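Local atomic coordinates of acetate kinase (Entamoeba histolytica, PDB entry 4H0O), a protein that interconverts acetate and acetyl phosphate as a pyrophosphate-dependent kinase of the ASKHA superfamily, probably with magnesium as cofactor. Residues F181-E189 with A208-C219; D284-E293 with Q335-V343. All coordinates share one frame; numbering follows the deposited sequence.

Contact 1: residues F181-E189 with A208-C219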
loop_
_atom_site.group_PDB
_atom_site.type_symbol
_atom_site.label_atom_id
_atom_site.label_comp_id
_atom_site.label_asym_id
_atom_site.label_seq_id
_atom_site.Cartn_x
_atom_site.Cartn_y
_atom_site.Cartn_z
ATOM N N PHE B 181 -8.370 10.086 -5.654
ATOM C CA PHE B 181 -9.492 10.905 -5.211
ATOM C C PHE B 181 -9.699 10.784 -3.701
ATOM O O PHE B 181 -9.543 11.758 -2.964
ATOM C CB PHE B 181 -10.776 10.531 -5.962
ATOM C CG PHE B 181 -10.852 11.092 -7.357
ATOM C CD1 PHE B 181 -11.180 12.426 -7.564
ATOM C CD2 PHE B 181 -10.607 10.285 -8.461
ATOM C CE1 PHE B 181 -11.253 12.949 -8.846
ATOM C CE2 PHE B 181 -10.678 10.802 -9.745
ATOM C CZ PHE B 181 -11.002 12.135 -9.937
ATOM N N GLY B 182 -10.041 9.583 -3.241
ATOM C CA GLY B 182 -10.349 9.373 -1.837
ATOM C C GLY B 182 -11.843 9.476 -1.609
ATOM O O GLY B 182 -12.527 10.241 -2.291
ATOM N N PHE B 183 -12.363 8.705 -0.658
ATOM C CA PHE B 183 -13.808 8.661 -0.442
ATOM C C PHE B 183 -14.132 8.727 1.048
ATOM O O PHE B 183 -13.240 8.990 1.857
ATOM C CB PHE B 183 -14.404 7.411 -1.106
ATOM C CG PHE B 183 -14.137 7.327 -2.589
ATOM C CD1 PHE B 183 -12.933 6.819 -3.068
ATOM C CD2 PHE B 183 -15.083 7.764 -3.504
ATOM C CE1 PHE B 183 -12.678 6.751 -4.430
ATOM C CE2 PHE B 183 -14.836 7.695 -4.871
ATOM C CZ PHE B 183 -13.631 7.190 -5.333
ATOM N N HIS B 184 -15.397 8.501 1.406
ATOM C CA HIS B 184 -15.862 8.666 2.786
ATOM C C HIS B 184 -15.596 10.084 3.298
ATOM O O HIS B 184 -15.496 10.305 4.508
ATOM C CB HIS B 184 -15.207 7.640 3.723
ATOM C CG HIS B 184 -15.383 6.220 3.290
ATOM N ND1 HIS B 184 -14.395 5.267 3.433
ATOM C CD2 HIS B 184 -16.435 5.583 2.718
ATOM C CE1 HIS B 184 -14.828 4.111 2.968
ATOM N NE2 HIS B 184 -16.063 4.275 2.527
ATOM N N GLY B 185 -15.491 11.037 2.374
ATOM C CA GLY B 185 -15.133 12.405 2.711
ATOM C C GLY B 185 -16.119 13.078 3.647
ATOM O O GLY B 185 -15.723 13.811 4.556
ATOM N N LEU B 186 -17.404 12.818 3.429
ATOM C CA LEU B 186 -18.465 13.405 4.240
ATOM C C LEU B 186 -18.426 12.887 5.677
ATOM O O LEU B 186 -18.640 13.641 6.628
ATOM C CB LEU B 186 -19.826 13.121 3.600
ATOM C CG LEU B 186 -20.064 13.773 2.237
ATOM C CD1 LEU B 186 -21.339 13.246 1.589
ATOM C CD2 LEU B 186 -20.130 15.282 2.387
ATOM N N SER B 187 -18.153 11.594 5.826
ATOM C CA SER B 187 -17.988 10.980 7.138
ATOM C C SER B 187 -16.825 11.625 7.904
ATOM O O SER B 187 -16.951 11.965 9.084
ATOM C CB SER B 187 -17.758 9.474 6.970
ATOM O OG SER B 187 -17.449 8.846 8.198
ATOM N N TYR B 188 -15.701 11.807 7.216
ATOM C CA TYR B 188 -14.515 12.411 7.818
ATOM C C TYR B 188 -14.748 13.845 8.295
ATOM O O TYR B 188 -14.430 14.175 9.438
ATOM C CB TYR B 188 -13.332 12.354 6.841
ATOM C CG TYR B 188 -12.766 10.964 6.661
ATOM C CD1 TYR B 188 -12.503 10.159 7.758
ATOM C CD2 TYR B 188 -12.502 10.454 5.396
ATOM C CE1 TYR B 188 -11.989 8.892 7.609
ATOM C CE2 TYR B 188 -11.983 9.183 5.236
ATOM C CZ TYR B 188 -11.734 8.408 6.351
ATOM O OH TYR B 188 -11.225 7.137 6.219
ATOM N N GLU B 189 -15.297 14.700 7.433
ATOM C CA GLU B 189 -15.502 16.096 7.822
ATOM C C GLU B 189 -16.609 16.252 8.861
ATOM O O GLU B 189 -16.629 17.228 9.614
ATOM C CB GLU B 189 -15.715 17.019 6.612
ATOM C CG GLU B 189 -16.784 16.590 5.631
ATOM C CD GLU B 189 -16.768 17.434 4.363
ATOM O OE1 GLU B 189 -16.651 18.676 4.476
ATOM O OE2 GLU B 189 -16.867 16.857 3.257
ATOM N N ALA B 208 -8.064 9.208 11.141
ATOM C CA ALA B 208 -9.415 8.681 11.294
ATOM C C ALA B 208 -9.571 7.377 10.524
ATOM O O ALA B 208 -9.068 7.244 9.408
ATOM C CB ALA B 208 -10.433 9.693 10.828
ATOM N N CYS B 209 -10.281 6.421 11.114
ATOM C CA CYS B 209 -10.518 5.142 10.455
ATOM C C CYS B 209 -12.011 4.915 10.224
ATOM O O CYS B 209 -12.766 4.651 11.166
ATOM C CB CYS B 209 -9.942 3.998 11.288
ATOM S SG CYS B 209 -8.211 4.207 11.745
ATOM N N HIS B 210 -12.437 5.036 8.971
ATOM C CA HIS B 210 -13.812 4.730 8.600
ATOM C C HIS B 210 -13.908 3.233 8.334
ATOM O O HIS B 210 -13.673 2.775 7.212
ATOM C CB HIS B 210 -14.215 5.526 7.355
ATOM C CG HIS B 210 -15.630 5.319 6.921
ATOM N ND1 HIS B 210 -16.577 6.315 6.947
ATOM C CD2 HIS B 210 -16.265 4.217 6.421
ATOM C CE1 HIS B 210 -17.731 5.850 6.497
ATOM N NE2 HIS B 210 -17.562 4.578 6.174
ATOM N N LEU B 211 -14.231 2.470 9.371
ATOM C CA LEU B 211 -14.305 1.021 9.243
ATOM C C LEU B 211 -15.757 0.594 9.015
ATOM O O LEU B 211 -16.503 0.324 9.965
ATOM C CB LEU B 211 -13.691 0.342 10.471
ATOM C CG LEU B 211 -12.243 0.768 10.746
ATOM C CD1 LEU B 211 -11.581 -0.086 11.826
ATOM C CD2 LEU B 211 -11.422 0.737 9.459
ATOM N N GLY B 212 -16.146 0.539 7.744
ATOM C CA GLY B 212 -17.538 0.352 7.378
ATOM C C GLY B 212 -17.945 -1.067 7.026
ATOM O O GLY B 212 -17.124 -1.988 7.026
ATOM N N THR B 213 -19.231 -1.242 6.740
ATOM C CA THR B 213 -19.759 -2.540 6.347
ATOM C C THR B 213 -19.496 -2.765 4.865
ATOM O O THR B 213 -19.411 -3.901 4.401
ATOM C CB THR B 213 -21.271 -2.640 6.615
ATOM O OG1 THR B 213 -21.706 -3.991 6.412
ATOM C CG2 THR B 213 -22.041 -1.719 5.681
ATOM N N GLY B 214 -19.364 -1.666 4.128
ATOM C CA GLY B 214 -19.063 -1.735 2.709
ATOM C C GLY B 214 -17.605 -1.395 2.464
ATOM O O GLY B 214 -16.736 -2.266 2.525
ATOM N N GLY B 215 -17.327 -0.123 2.193
ATOM C CA GLY B 215 -15.955 0.320 2.026
ATOM C C GLY B 215 -15.304 0.683 3.350
ATOM O O GLY B 215 -15.989 1.015 4.318
ATOM N N SER B 216 -13.976 0.613 3.389
ATOM C CA SER B 216 -13.214 1.048 4.554
ATOM C C SER B 216 -12.009 1.865 4.109
ATOM O O SER B 216 -11.392 1.567 3.082
ATOM C CB SER B 216 -12.747 -0.149 5.387
ATOM O OG SER B 216 -13.801 -0.670 6.178
ATOM N N SER B 217 -11.671 2.889 4.889
ATOM C CA SER B 217 -10.517 3.726 4.583
ATOM C C SER B 217 -9.966 4.415 5.830
ATOM O O SER B 217 -10.625 4.467 6.872
ATOM C CB SER B 217 -10.877 4.771 3.522
ATOM O OG SER B 217 -11.699 5.789 4.063
ATOM N N CYS B 218 -8.746 4.930 5.714
ATOM C CA CYS B 218 -8.147 5.772 6.744
ATOM C C CYS B 218 -7.823 7.130 6.148
ATOM O O CYS B 218 -7.570 7.242 4.944
ATOM C CB CYS B 218 -6.860 5.149 7.279
ATOM S SG CYS B 218 -7.102 3.678 8.276
ATOM N N CYS B 219 -7.815 8.160 6.987
ATOM C CA CYS B 219 -7.475 9.496 6.520
ATOM C C CYS B 219 -6.510 10.198 7.474
ATOM O O CYS B 219 -6.749 10.254 8.684
ATOM C CB CYS B 219 -8.739 10.338 6.346
ATOM S SG CYS B 219 -8.457 11.932 5.538
HETATM O O HOH W 1 -10.738 7.205 1.103
#

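Contact 2: residues D284-E293 with Q335-V343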
loop_
_atom_site.group_PDB
_atom_site.type_symbol
_atom_site.label_atom_id
_atom_site.label_comp_id
_atom_site.label_asym_id
_atom_site.label_seq_id
_atom_site.Cartn_x
_atom_site.Cartn_y
_atom_site.Cartn_z
ATOM N N ASP B 284 -18.972 -10.230 7.016
ATOM C CA ASP B 284 -19.168 -9.497 8.264
ATOM C C ASP B 284 -18.134 -9.919 9.312
ATOM O O ASP B 284 -17.997 -11.105 9.621
ATOM C CB ASP B 284 -20.592 -9.730 8.785
ATOM C CG ASP B 284 -21.026 -8.690 9.804
ATOM O OD1 ASP B 284 -20.253 -8.398 10.742
ATOM O OD2 ASP B 284 -22.151 -8.162 9.667
ATOM N N MET B 285 -17.409 -8.940 9.852
ATOM C CA MET B 285 -16.342 -9.199 10.820
ATOM C C MET B 285 -16.842 -9.910 12.079
ATOM O O MET B 285 -16.127 -10.728 12.666
ATOM C CB MET B 285 -15.636 -7.890 11.201
ATOM C CG MET B 285 -14.540 -8.047 12.256
ATOM S SD MET B 285 -13.193 -9.148 11.756
ATOM C CE MET B 285 -12.105 -7.986 10.932
ATOM N N ARG B 286 -18.072 -9.605 12.484
ATOM C CA ARG B 286 -18.640 -10.162 13.709
ATOM C C ARG B 286 -18.899 -11.667 13.604
ATOM O O ARG B 286 -18.715 -12.401 14.576
ATOM C CB ARG B 286 -19.915 -9.407 14.098
ATOM C CG ARG B 286 -19.670 -7.942 14.459
ATOM C CD ARG B 286 -20.961 -7.137 14.458
ATOM N NE ARG B 286 -21.588 -7.124 13.139
ATOM C CZ ARG B 286 -22.754 -6.549 12.864
ATOM N NH1 ARG B 286 -23.437 -5.928 13.817
ATOM N NH2 ARG B 286 -23.241 -6.595 11.630
ATOM N N ASP B 287 -19.319 -12.120 12.426
ATOM C CA ASP B 287 -19.478 -13.549 12.163
ATOM C C ASP B 287 -18.119 -14.246 12.162
ATOM O O ASP B 287 -17.994 -15.387 12.614
ATOM C CB ASP B 287 -20.179 -13.783 10.819
ATOM C CG ASP B 287 -21.605 -13.261 10.797
ATOM O OD1 ASP B 287 -22.237 -13.188 11.872
ATOM O OD2 ASP B 287 -22.094 -12.931 9.695
ATOM N N ILE B 288 -17.110 -13.549 11.645
ATOM C CA ILE B 288 -15.740 -14.057 11.603
ATOM C C ILE B 288 -15.186 -14.272 13.011
ATOM O O ILE B 288 -14.644 -15.335 13.316
ATOM C CB ILE B 288 -14.818 -13.105 10.808
ATOM C CG1 ILE B 288 -15.167 -13.159 9.319
ATOM C CG2 ILE B 288 -13.357 -13.463 11.012
ATOM C CD1 ILE B 288 -14.442 -12.136 8.468
ATOM N N LEU B 289 -15.325 -13.255 13.859
ATOM C CA LEU B 289 -14.920 -13.342 15.258
ATOM C C LEU B 289 -15.676 -14.459 15.972
ATOM O O LEU B 289 -15.103 -15.206 16.764
ATOM C CB LEU B 289 -15.186 -12.014 15.966
ATOM C CG LEU B 289 -14.303 -10.824 15.591
ATOM C CD1 LEU B 289 -14.809 -9.557 16.256
ATOM C CD2 LEU B 289 -12.870 -11.095 16.003
ATOM N N HIS B 290 -16.968 -14.560 15.677
ATOM C CA HIS B 290 -17.827 -15.576 16.271
ATOM C C HIS B 290 -17.343 -16.988 15.936
ATOM O O HIS B 290 -17.275 -17.851 16.811
ATOM C CB HIS B 290 -19.266 -15.377 15.797
ATOM C CG HIS B 290 -20.254 -16.268 16.475
ATOM N ND1 HIS B 290 -20.754 -17.410 15.889
ATOM C CD2 HIS B 290 -20.843 -16.186 17.695
ATOM C CE1 HIS B 290 -21.605 -17.993 16.714
ATOM N NE2 HIS B 290 -21.674 -17.268 17.817
ATOM N N GLU B 291 -16.997 -17.211 14.670
ATOM C CA GLU B 291 -16.507 -18.514 14.215
ATOM C C GLU B 291 -15.193 -18.892 14.897
ATOM O O GLU B 291 -14.987 -20.050 15.266
ATOM C CB GLU B 291 -16.335 -18.515 12.690
ATOM C CG GLU B 291 -15.860 -19.846 12.092
ATOM C CD GLU B 291 -16.993 -20.839 11.861
ATOM O OE1 GLU B 291 -18.100 -20.621 12.397
ATOM O OE2 GLU B 291 -16.773 -21.839 11.141
ATOM N N ILE B 292 -14.309 -17.908 15.059
ATOM C CA ILE B 292 -13.036 -18.118 15.740
ATOM C C ILE B 292 -13.272 -18.566 17.179
ATOM O O ILE B 292 -12.727 -19.576 17.626
ATOM C CB ILE B 292 -12.182 -16.832 15.763
ATOM C CG1 ILE B 292 -11.800 -16.412 14.344
ATOM C CG2 ILE B 292 -10.931 -17.035 16.605
ATOM C CD1 ILE B 292 -11.145 -15.044 14.263
ATOM N N GLU B 293 -14.100 -17.810 17.893
ATOM C CA GLU B 293 -14.329 -18.040 19.317
ATOM C C GLU B 293 -15.172 -19.280 19.624
ATOM O O GLU B 293 -15.043 -19.867 20.698
ATOM C CB GLU B 293 -14.940 -16.793 19.959
ATOM C CG GLU B 293 -13.982 -15.607 20.016
ATOM C CD GLU B 293 -14.653 -14.326 20.480
ATOM O OE1 GLU B 293 -15.900 -14.246 20.423
ATOM O OE2 GLU B 293 -13.929 -13.396 20.899
ATOM N N GLN B 335 -19.698 1.484 11.368
ATOM C CA GLN B 335 -20.188 0.279 12.049
ATOM C C GLN B 335 -19.139 -0.550 12.793
ATOM O O GLN B 335 -19.275 -0.787 13.994
ATOM C CB GLN B 335 -20.967 -0.611 11.072
ATOM C CG GLN B 335 -22.477 -0.597 11.281
ATOM C CD GLN B 335 -23.030 -1.966 11.637
ATOM O OE1 GLN B 335 -22.397 -2.992 11.378
ATOM N NE2 GLN B 335 -24.214 -1.989 12.240
ATOM N N MET B 336 -18.097 -0.986 12.090
ATOM C CA MET B 336 -17.083 -1.845 12.703
ATOM C C MET B 336 -16.182 -1.104 13.691
ATOM O O MET B 336 -15.740 -1.682 14.688
ATOM C CB MET B 336 -16.246 -2.550 11.632
ATOM C CG MET B 336 -17.066 -3.477 10.736
ATOM S SD MET B 336 -18.074 -4.640 11.688
ATOM C CE MET B 336 -19.111 -5.355 10.411
ATOM N N GLY B 337 -15.917 0.171 13.419
ATOM C CA GLY B 337 -15.092 0.979 14.299
ATOM C C GLY B 337 -15.771 1.272 15.625
ATOM O O GLY B 337 -15.111 1.381 16.660
ATOM N N LEU B 338 -17.097 1.387 15.593
ATOM C CA LEU B 338 -17.868 1.770 16.770
ATOM C C LEU B 338 -18.288 0.570 17.614
ATOM O O LEU B 338 -18.339 0.659 18.842
ATOM C CB LEU B 338 -19.114 2.553 16.348
ATOM C CG LEU B 338 -18.891 3.814 15.512
ATOM C CD1 LEU B 338 -20.209 4.330 14.958
ATOM C CD2 LEU B 338 -18.195 4.898 16.328
ATOM N N GLU B 339 -18.573 -0.551 16.954
ATOM C CA GLU B 339 -19.265 -1.667 17.604
ATOM C C GLU B 339 -18.481 -2.983 17.653
ATOM O O GLU B 339 -19.053 -4.033 17.944
ATOM C CB GLU B 339 -20.564 -1.981 16.850
ATOM C CG GLU B 339 -21.459 -0.764 16.622
ATOM C CD GLU B 339 -22.753 -1.106 15.900
ATOM O OE1 GLU B 339 -22.958 -2.292 15.560
ATOM O OE2 GLU B 339 -23.568 -0.186 15.675
ATOM N N VAL B 340 -17.182 -2.930 17.366
ATOM C CA VAL B 340 -16.340 -4.128 17.373
ATOM C C VAL B 340 -15.054 -3.821 18.146
ATOM O O VAL B 340 -14.067 -3.367 17.564
ATOM C CB VAL B 340 -15.976 -4.673 15.979
ATOM C CG1 VAL B 340 -15.184 -5.966 16.098
ATOM C CG2 VAL B 340 -17.232 -4.898 15.158
ATOM N N TRP B 341 -15.064 -4.083 19.452
ATOM C CA TRP B 341 -13.940 -3.713 20.315
ATOM C C TRP B 341 -12.661 -4.515 20.057
ATOM O O TRP B 341 -11.561 -4.038 20.347
ATOM C CB TRP B 341 -14.332 -3.805 21.795
ATOM C CG TRP B 341 -14.601 -5.196 22.269
ATOM C CD1 TRP B 341 -15.810 -5.826 22.312
ATOM C CD2 TRP B 341 -13.642 -6.128 22.782
ATOM N NE1 TRP B 341 -15.663 -7.096 22.814
ATOM C CE2 TRP B 341 -14.340 -7.307 23.112
ATOM C CE3 TRP B 341 -12.259 -6.083 22.994
ATOM C CZ2 TRP B 341 -13.706 -8.433 23.641
ATOM C CZ3 TRP B 341 -11.628 -7.200 23.518
ATOM C CH2 TRP B 341 -12.352 -8.359 23.837
ATOM N N GLN B 342 -12.804 -5.727 19.527
ATOM C CA GLN B 342 -11.648 -6.577 19.250
ATOM C C GLN B 342 -10.725 -5.960 18.199
ATOM O O GLN B 342 -9.504 -6.108 18.277
ATOM C CB GLN B 342 -12.085 -7.978 18.806
ATOM C CG GLN B 342 -12.743 -8.826 19.892
ATOM C CD GLN B 342 -14.249 -8.659 19.933
ATOM O OE1 GLN B 342 -14.789 -7.677 19.420
ATOM N NE2 GLN B 342 -14.937 -9.622 20.538
ATOM N N VAL B 343 -11.310 -5.279 17.216
ATOM C CA VAL B 343 -10.529 -4.606 16.181
ATOM C C VAL B 343 -9.719 -3.455 16.770
ATOM O O VAL B 343 -8.525 -3.320 16.491
ATOM C CB VAL B 343 -11.428 -4.097 15.027
ATOM C CG1 VAL B 343 -10.707 -3.048 14.193
ATOM C CG2 VAL B 343 -11.867 -5.259 14.148
#

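Contact 1: residues F181-E189 with A208-C219
The beta hairpin of strands 205-211 and 216-222 in the ribonuclease H-like fold meets the start of helix 185-195 through two stacked histidines. One is His184, a predicted transition-state stabilizer at the N-cap of the helix. The other is His210. Their rings lie face to face, with centroids 3.9 Å apart and planes only 6° from parallel. His184 CG sits over the centre of the His210 ring. His210 CG is anti to its backbone N (chi1 -178°), which helps carry the ring out over His184.

Each ring is also held at its edge. His184 ND1 is hydrogen-bonded to Ser217 OG at 2.8 Å, in a nearly straight bond of 164°. His210 ND1 is hydrogen-bonded to Ser187 OG at 3.0 Å, and that hydroxyl also bonds Asn388. These edge bonds probably limit how far either ring can turn. Ser217 OG is also hydrogen-bonded to Tyr188 OH at 2.6 Å, so one buried hydroxyl links the histidine to the tyrosine. The backbone N of His184 is hydrogen-bonded to Asp154, the predicted proton donor/acceptor.

Ala208 CB approaches Tyr188 CE1 at 3.7 Å. Cys219 CB makes a CH-pi contact over the ring face, 3.6 Å from the Tyr188 ring centroid.

Contact 2: residues D284-E293 with Q335-V343
Met285 and Met336 meet among the apolar contacts, with Met285 CB 4.1 Å from Met336 SD. The Met285 chain is bent, and its CE reaches Val343 CG2 at 4.2 Å. One turn further on, Leu289 CD1 packs 3.6 Å from Val340 CG1. The same methyl also touches the amide oxygen of Gln342. Val340 divides its branches: CG1 faces Leu289, while CG2 lies against the aliphatic CG of Arg286. Helix 299-324 covers Met285 from elsewhere in the chain.

The polar contacts start from Asp284, the N-cap of helix 285-293, whose OD1 accepts from Arg286 N at 3.0 Å. Arg286 bends back at chi3 (-62°) and grips the carboxylate side-on: NE bonds OD1 of Asp284, and NH2 forms a salt bridge with Asp284 OD2 at 2.7 Å. The two bonds meet the guanidinium at its edge, nearly in its plane, and fix its rotation. Asp284, Met285 and Arg286 are predicted ATP-site residues.

Met336 CE abuts Asp284 OD1 at 3.3 Å. Gln335 OE1 lies over one guanidinium face, toward its rim, 3.7 Å from Arg286 NH2, the amide and guanidinium planes 86° apart. Glu339 OE1 stays 4.1 Å from Arg286 NH1, well off the guanidinium plane, so probably only the charges attract.

In the fold
Contact 1 lies about 5 Å from the centre of the chain and contact 2 about 18 Å from it. The centres of the two contacts are about 18 Å apart. They meet directly at Leu211 in the hairpin of contact 1. Leu211 O probably accepts a hydrogen bond from Met336 N, 3.0 Å away, and Leu211 CD1 packs 3.9 Å from Val343 CG1. Contact 1 supplies predicted catalytic machinery in His184. Residues 284-286 of contact 2 are predicted to contribute to an ATP site, with caution due in a pyrophosphate-dependent kinase. The Gln335 side chain of contact 2 is about 11 Å from that of His184 and about 9 Å from that of Glu390, a predicted magnesium ligand.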